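Long-range contact in Cyp101j2 (Sphingobium yanoikuyae, PDB 5KYO), which is a haem-dependent cytochrome P450 monooxygenase that probably hydroxylates the monoterpene 1,8-cineole: residues I149-I161 against E175-I188. Numbering follows the deposited sequence.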
loop_
_atom_site.group_PDB
_atom_site.type_symbol
_atom_site.label_atom_id
_atom_site.label_comp_id
_atom_site.label_asym_id
_atom_site.label_seq_id
_atom_site.Cartn_x
_atom_site.Cartn_y
_atom_site.Cartn_z
ATOM N N ILE A 149 -18.761 -6.367 4.940
ATOM C CA ILE A 149 -18.059 -5.095 4.855
ATOM C C ILE A 149 -18.528 -4.329 3.614
ATOM O O ILE A 149 -18.482 -3.100 3.587
ATOM C CB ILE A 149 -16.534 -5.308 4.855
ATOM C CG1 ILE A 149 -16.123 -6.026 6.146
ATOM C CG2 ILE A 149 -15.769 -3.993 4.713
ATOM C CD1 ILE A 149 -16.731 -5.428 7.417
ATOM N N GLU A 150 -19.016 -5.048 2.603
ATOM C CA GLU A 150 -19.437 -4.387 1.375
ATOM C C GLU A 150 -20.504 -3.311 1.627
ATOM O O GLU A 150 -20.406 -2.207 1.089
ATOM C CB GLU A 150 -19.943 -5.397 0.333
ATOM C CG GLU A 150 -20.182 -4.697 -1.032
ATOM C CD GLU A 150 -20.387 -5.645 -2.195
ATOM O OE1 GLU A 150 -20.481 -6.869 -1.973
ATOM O OE2 GLU A 150 -20.456 -5.154 -3.343
ATOM N N GLN A 151 -21.512 -3.617 2.443
ATOM C CA GLN A 151 -22.559 -2.643 2.734
ATOM C C GLN A 151 -22.029 -1.519 3.618
ATOM O O GLN A 151 -22.488 -0.388 3.548
ATOM C CB GLN A 151 -23.761 -3.322 3.405
ATOM C CG GLN A 151 -25.022 -2.465 3.431
ATOM C CD GLN A 151 -25.408 -1.949 2.053
ATOM O OE1 GLN A 151 -25.727 -2.728 1.157
ATOM N NE2 GLN A 151 -25.396 -0.629 1.884
ATOM N N VAL A 152 -21.051 -1.835 4.458
ATOM C CA VAL A 152 -20.384 -0.795 5.238
ATOM C C VAL A 152 -19.653 0.226 4.336
ATOM O O VAL A 152 -19.748 1.444 4.556
ATOM C CB VAL A 152 -19.398 -1.427 6.244
ATOM C CG1 VAL A 152 -18.494 -0.389 6.832
ATOM C CG2 VAL A 152 -20.184 -2.146 7.351
ATOM N N VAL A 153 -18.950 -0.262 3.320
ATOM C CA VAL A 153 -18.238 0.637 2.420
ATOM C C VAL A 153 -19.286 1.417 1.623
ATOM O O VAL A 153 -19.161 2.613 1.441
ATOM C CB VAL A 153 -17.271 -0.101 1.462
ATOM C CG1 VAL A 153 -16.509 0.905 0.586
ATOM C CG2 VAL A 153 -16.276 -0.935 2.240
ATOM N N THR A 154 -20.355 0.741 1.214
ATOM C CA THR A 154 -21.391 1.398 0.420
ATOM C C THR A 154 -22.033 2.567 1.165
ATOM O O THR A 154 -22.148 3.655 0.636
ATOM C CB THR A 154 -22.470 0.400 0.004
ATOM O OG1 THR A 154 -21.891 -0.569 -0.879
ATOM C CG2 THR A 154 -23.631 1.107 -0.703
ATOM N N ASP A 155 -22.444 2.343 2.406
ATOM C CA ASP A 155 -23.128 3.392 3.162
ATOM C C ASP A 155 -22.221 4.567 3.457
ATOM O O ASP A 155 -22.673 5.710 3.482
ATOM C CB ASP A 155 -23.684 2.832 4.489
ATOM C CG ASP A 155 -24.784 1.818 4.273
ATOM O OD1 ASP A 155 -25.355 1.782 3.161
ATOM O OD2 ASP A 155 -25.084 1.062 5.220
ATOM N N LEU A 156 -20.946 4.281 3.716
ATOM C CA LEU A 156 -19.966 5.327 4.008
ATOM C C LEU A 156 -19.660 6.197 2.776
ATOM O O LEU A 156 -19.705 7.417 2.856
ATOM C CB LEU A 156 -18.684 4.713 4.536
ATOM C CG LEU A 156 -17.622 5.702 5.014
ATOM C CD1 LEU A 156 -18.233 6.757 5.935
ATOM C CD2 LEU A 156 -16.494 4.950 5.716
ATOM N N ALA A 157 -19.343 5.542 1.661
ATOM C CA ALA A 157 -19.149 6.213 0.381
ATOM C C ALA A 157 -20.329 7.085 0.041
ATOM O O ALA A 157 -20.166 8.241 -0.306
ATOM C CB ALA A 157 -18.920 5.194 -0.719
ATOM N N VAL A 158 -21.537 6.531 0.138
ATOM C CA VAL A 158 -22.738 7.285 -0.211
ATOM C C VAL A 158 -22.895 8.517 0.668
ATOM O O VAL A 158 -23.208 9.594 0.177
ATOM C CB VAL A 158 -24.026 6.402 -0.091
ATOM C CG1 VAL A 158 -25.286 7.254 -0.108
ATOM C CG2 VAL A 158 -24.069 5.347 -1.190
ATOM N N SER A 159 -22.683 8.354 1.976
ATOM C CA SER A 159 -22.866 9.456 2.910
ATOM C C SER A 159 -21.859 10.567 2.625
ATOM O O SER A 159 -22.196 11.749 2.656
ATOM C CB SER A 159 -22.758 8.967 4.364
ATOM O OG SER A 159 -21.420 8.663 4.738
ATOM N N LEU A 160 -20.632 10.185 2.319
ATOM C CA LEU A 160 -19.612 11.178 2.042
ATOM C C LEU A 160 -19.924 11.929 0.753
ATOM O O LEU A 160 -19.843 13.149 0.718
ATOM C CB LEU A 160 -18.231 10.524 1.966
ATOM C CG LEU A 160 -17.774 9.891 3.298
ATOM C CD1 LEU A 160 -16.605 8.960 3.069
ATOM C CD2 LEU A 160 -17.379 10.980 4.282
ATOM N N ILE A 161 -20.288 11.199 -0.293
ATOM C CA ILE A 161 -20.580 11.825 -1.586
ATOM C C ILE A 161 -21.788 12.734 -1.488
ATOM O O ILE A 161 -21.776 13.835 -2.032
ATOM C CB ILE A 161 -20.824 10.754 -2.679
ATOM C CG1 ILE A 161 -19.533 9.939 -2.909
ATOM C CG2 ILE A 161 -21.392 11.388 -3.950
ATOM C CD1 ILE A 161 -19.751 8.626 -3.627
ATOM N N GLU A 175 -11.464 15.032 1.926
ATOM C CA GLU A 175 -12.913 14.930 2.146
ATOM C C GLU A 175 -13.516 13.573 1.821
ATOM O O GLU A 175 -14.661 13.296 2.202
ATOM C CB GLU A 175 -13.650 16.024 1.330
ATOM C CG GLU A 175 -13.309 17.459 1.769
ATOM C CD GLU A 175 -14.015 18.535 0.934
ATOM O OE1 GLU A 175 -15.260 18.569 0.924
ATOM O OE2 GLU A 175 -13.322 19.350 0.276
ATOM N N PHE A 176 -12.779 12.714 1.124
ATOM C CA PHE A 176 -13.334 11.414 0.734
ATOM C C PHE A 176 -12.385 10.256 1.074
ATOM O O PHE A 176 -12.698 9.439 1.966
ATOM C CB PHE A 176 -13.694 11.382 -0.765
ATOM C CG PHE A 176 -14.382 10.115 -1.184
ATOM C CD1 PHE A 176 -15.734 9.940 -0.952
ATOM C CD2 PHE A 176 -13.659 9.066 -1.736
ATOM C CE1 PHE A 176 -16.359 8.739 -1.290
ATOM C CE2 PHE A 176 -14.274 7.882 -2.086
ATOM C CZ PHE A 176 -15.635 7.717 -1.853
ATOM N N ALA A 177 -11.249 10.192 0.373
ATOM C CA ALA A 177 -10.354 9.038 0.432
ATOM C C ALA A 177 -9.919 8.768 1.858
ATOM O O ALA A 177 -9.961 7.643 2.291
ATOM C CB ALA A 177 -9.125 9.243 -0.473
ATOM N N GLU A 178 -9.512 9.814 2.568
ATOM C CA GLU A 178 -9.002 9.679 3.940
ATOM C C GLU A 178 -10.081 9.317 4.965
ATOM O O GLU A 178 -9.770 8.874 6.083
ATOM C CB GLU A 178 -8.303 10.970 4.374
ATOM C CG GLU A 178 -6.865 11.065 3.856
ATOM C CD GLU A 178 -6.214 12.435 4.052
ATOM O OE1 GLU A 178 -6.859 13.343 4.616
ATOM O OE2 GLU A 178 -5.039 12.597 3.637
ATOM N N GLN A 179 -11.342 9.500 4.594
ATOM C CA GLN A 179 -12.457 9.224 5.503
ATOM C C GLN A 179 -12.873 7.755 5.533
ATOM O O GLN A 179 -13.782 7.391 6.259
ATOM C CB GLN A 179 -13.665 10.072 5.114
ATOM C CG GLN A 179 -13.359 11.545 5.000
ATOM C CD GLN A 179 -13.254 12.208 6.345
ATOM O OE1 GLN A 179 -13.545 11.598 7.374
ATOM N NE2 GLN A 179 -12.826 13.463 6.351
ATOM N N LEU A 180 -12.233 6.922 4.719
ATOM C CA LEU A 180 -12.676 5.540 4.532
ATOM C C LEU A 180 -11.949 4.475 5.393
ATOM O O LEU A 180 -12.607 3.665 6.049
ATOM C CB LEU A 180 -12.551 5.157 3.047
ATOM C CG LEU A 180 -13.487 5.861 2.062
ATOM C CD1 LEU A 180 -13.107 5.506 0.622
ATOM C CD2 LEU A 180 -14.926 5.459 2.363
ATOM N N PRO A 181 -10.600 4.437 5.365
ATOM C CA PRO A 181 -10.020 3.166 5.846
ATOM C C PRO A 181 -10.099 2.874 7.353
ATOM O O PRO A 181 -10.133 1.693 7.724
ATOM C CB PRO A 181 -8.546 3.263 5.424
ATOM C CG PRO A 181 -8.528 4.257 4.296
ATOM C CD PRO A 181 -9.610 5.254 4.625
ATOM N N VAL A 182 -10.083 3.891 8.202
ATOM C CA VAL A 182 -10.104 3.614 9.632
ATOM C C VAL A 182 -11.501 3.131 9.991
ATOM O O VAL A 182 -11.665 2.134 10.711
ATOM C CB VAL A 182 -9.703 4.836 10.475
ATOM C CG1 VAL A 182 -9.447 4.394 11.929
ATOM C CG2 VAL A 182 -8.431 5.424 9.937
ATOM N N ARG A 183 -12.508 3.807 9.456
ATOM C CA ARG A 183 -13.894 3.380 9.639
ATOM C C ARG A 183 -14.137 1.943 9.162
ATOM O O ARG A 183 -14.860 1.200 9.803
ATOM C CB ARG A 183 -14.854 4.335 8.912
ATOM C CG ARG A 183 -14.972 5.713 9.534
ATOM C CD ARG A 183 -16.126 6.469 8.880
ATOM N NE ARG A 183 -16.477 7.702 9.576
ATOM C CZ ARG A 183 -15.904 8.878 9.350
ATOM N NH1 ARG A 183 -14.930 8.986 8.446
ATOM N NH2 ARG A 183 -16.299 9.943 10.040
ATOM N N ILE A 184 -13.539 1.547 8.048
ATOM C CA ILE A 184 -13.722 0.182 7.555
ATOM C C ILE A 184 -13.004 -0.826 8.466
ATOM O O ILE A 184 -13.543 -1.891 8.786
ATOM C CB ILE A 184 -13.209 0.039 6.129
ATOM C CG1 ILE A 184 -14.080 0.879 5.184
ATOM C CG2 ILE A 184 -13.180 -1.440 5.683
ATOM C CD1 ILE A 184 -13.452 1.074 3.777
ATOM N N PHE A 185 -11.776 -0.494 8.850
ATOM C CA PHE A 185 -11.043 -1.320 9.805
ATOM C C PHE A 185 -11.866 -1.542 11.073
ATOM O O PHE A 185 -11.948 -2.665 11.593
ATOM C CB PHE A 185 -9.702 -0.680 10.147
ATOM C CG PHE A 185 -9.006 -1.340 11.305
ATOM C CD1 PHE A 185 -8.254 -2.493 11.113
ATOM C CD2 PHE A 185 -9.130 -0.828 12.585
ATOM C CE1 PHE A 185 -7.616 -3.114 12.192
ATOM C CE2 PHE A 185 -8.496 -1.451 13.664
ATOM C CZ PHE A 185 -7.742 -2.584 13.455
ATOM N N MET A 186 -12.479 -0.472 11.569
ATOM C CA MET A 186 -13.176 -0.524 12.843
ATOM C C MET A 186 -14.402 -1.428 12.766
ATOM O O MET A 186 -14.830 -1.981 13.777
ATOM C CB MET A 186 -13.571 0.879 13.285
ATOM C CG MET A 186 -12.374 1.755 13.663
ATOM S SD MET A 186 -12.875 3.425 14.106
ATOM C CE MET A 186 -13.771 3.127 15.625
ATOM N N ARG A 187 -14.973 -1.582 11.572
ATOM C CA ARG A 187 -16.114 -2.486 11.429
ATOM C C ARG A 187 -15.620 -3.937 11.320
ATOM O O ARG A 187 -16.306 -4.881 11.725
ATOM C CB ARG A 187 -16.960 -2.096 10.206
ATOM C CG ARG A 187 -17.832 -0.864 10.417
ATOM C CD ARG A 187 -18.866 -1.100 11.521
ATOM N NE ARG A 187 -19.575 0.124 11.901
ATOM C CZ ARG A 187 -20.631 0.616 11.254
ATOM N NH1 ARG A 187 -21.115 -0.010 10.188
ATOM N NH2 ARG A 187 -21.212 1.735 11.677
ATOM N N ILE A 188 -14.421 -4.111 10.775
ATOM C CA ILE A 188 -13.831 -5.435 10.625
ATOM C C ILE A 188 -13.523 -6.029 12.012
ATOM O O ILE A 188 -13.813 -7.208 12.296
ATOM C CB ILE A 188 -12.558 -5.371 9.763
ATOM C CG1 ILE A 188 -12.969 -5.239 8.277
ATOM C CG2 ILE A 188 -11.656 -6.621 10.011
ATOM C CD1 ILE A 188 -11.853 -4.793 7.356
#
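Leu-156 meets Arg-183 and Leu-180 because its CG stands anti to the backbone N (chi1 -174°), which carries both methyls across to Leu-180 and Arg-183. Its CD2 lies against the aliphatic shaft of Arg-183, 3.5 Å from CD, the two side chains crossing at about a right angle, and 3.7 Å from CD2 of Leu-180; its CD1 also rests on Arg-183 CD. Extended from CG to NE, Arg-183 passes Leu-156 and turns its NH1 back to Gln-179, where it donates to the backbone O (2.9 Å) and to OE1 (3.1 Å), each on a lone pair and nearly in the guanidinium plane. Gln-179 NE2 is hydrogen-bonded to His-174 O. With an alanine in place of Arg-183, Leu-156 would probably lose much of its cover and Gln-179 OE1 its partner, leaving the amide only its NE2 bond. Helices 149-164 and 172-177/181-188 correspond to helices D and E of the P450 fold; segments 149-161 and 181-188 run roughly antiparallel, at 149° with axes 10.2 Å apart, and the side chain of Ile-188 lies about 5 Å from the haem. Toward that end, Val-153 CG2 meets Ile-184 CD1 at 3.8 Å, while Ile-149 touches both Ile-184 and Ile-188. Val-152 CG2 reaches the edge of the Arg-187 guanidinium. At the other end of the contact, Leu-160 packs CD1 on Gln-179 CB, and Ile-161 CG1 approaches Phe-176 CE1 obliquely at 3.8 Å; Trp-396 of helix 382-399 meets the Phe-176 ring edge-to-face.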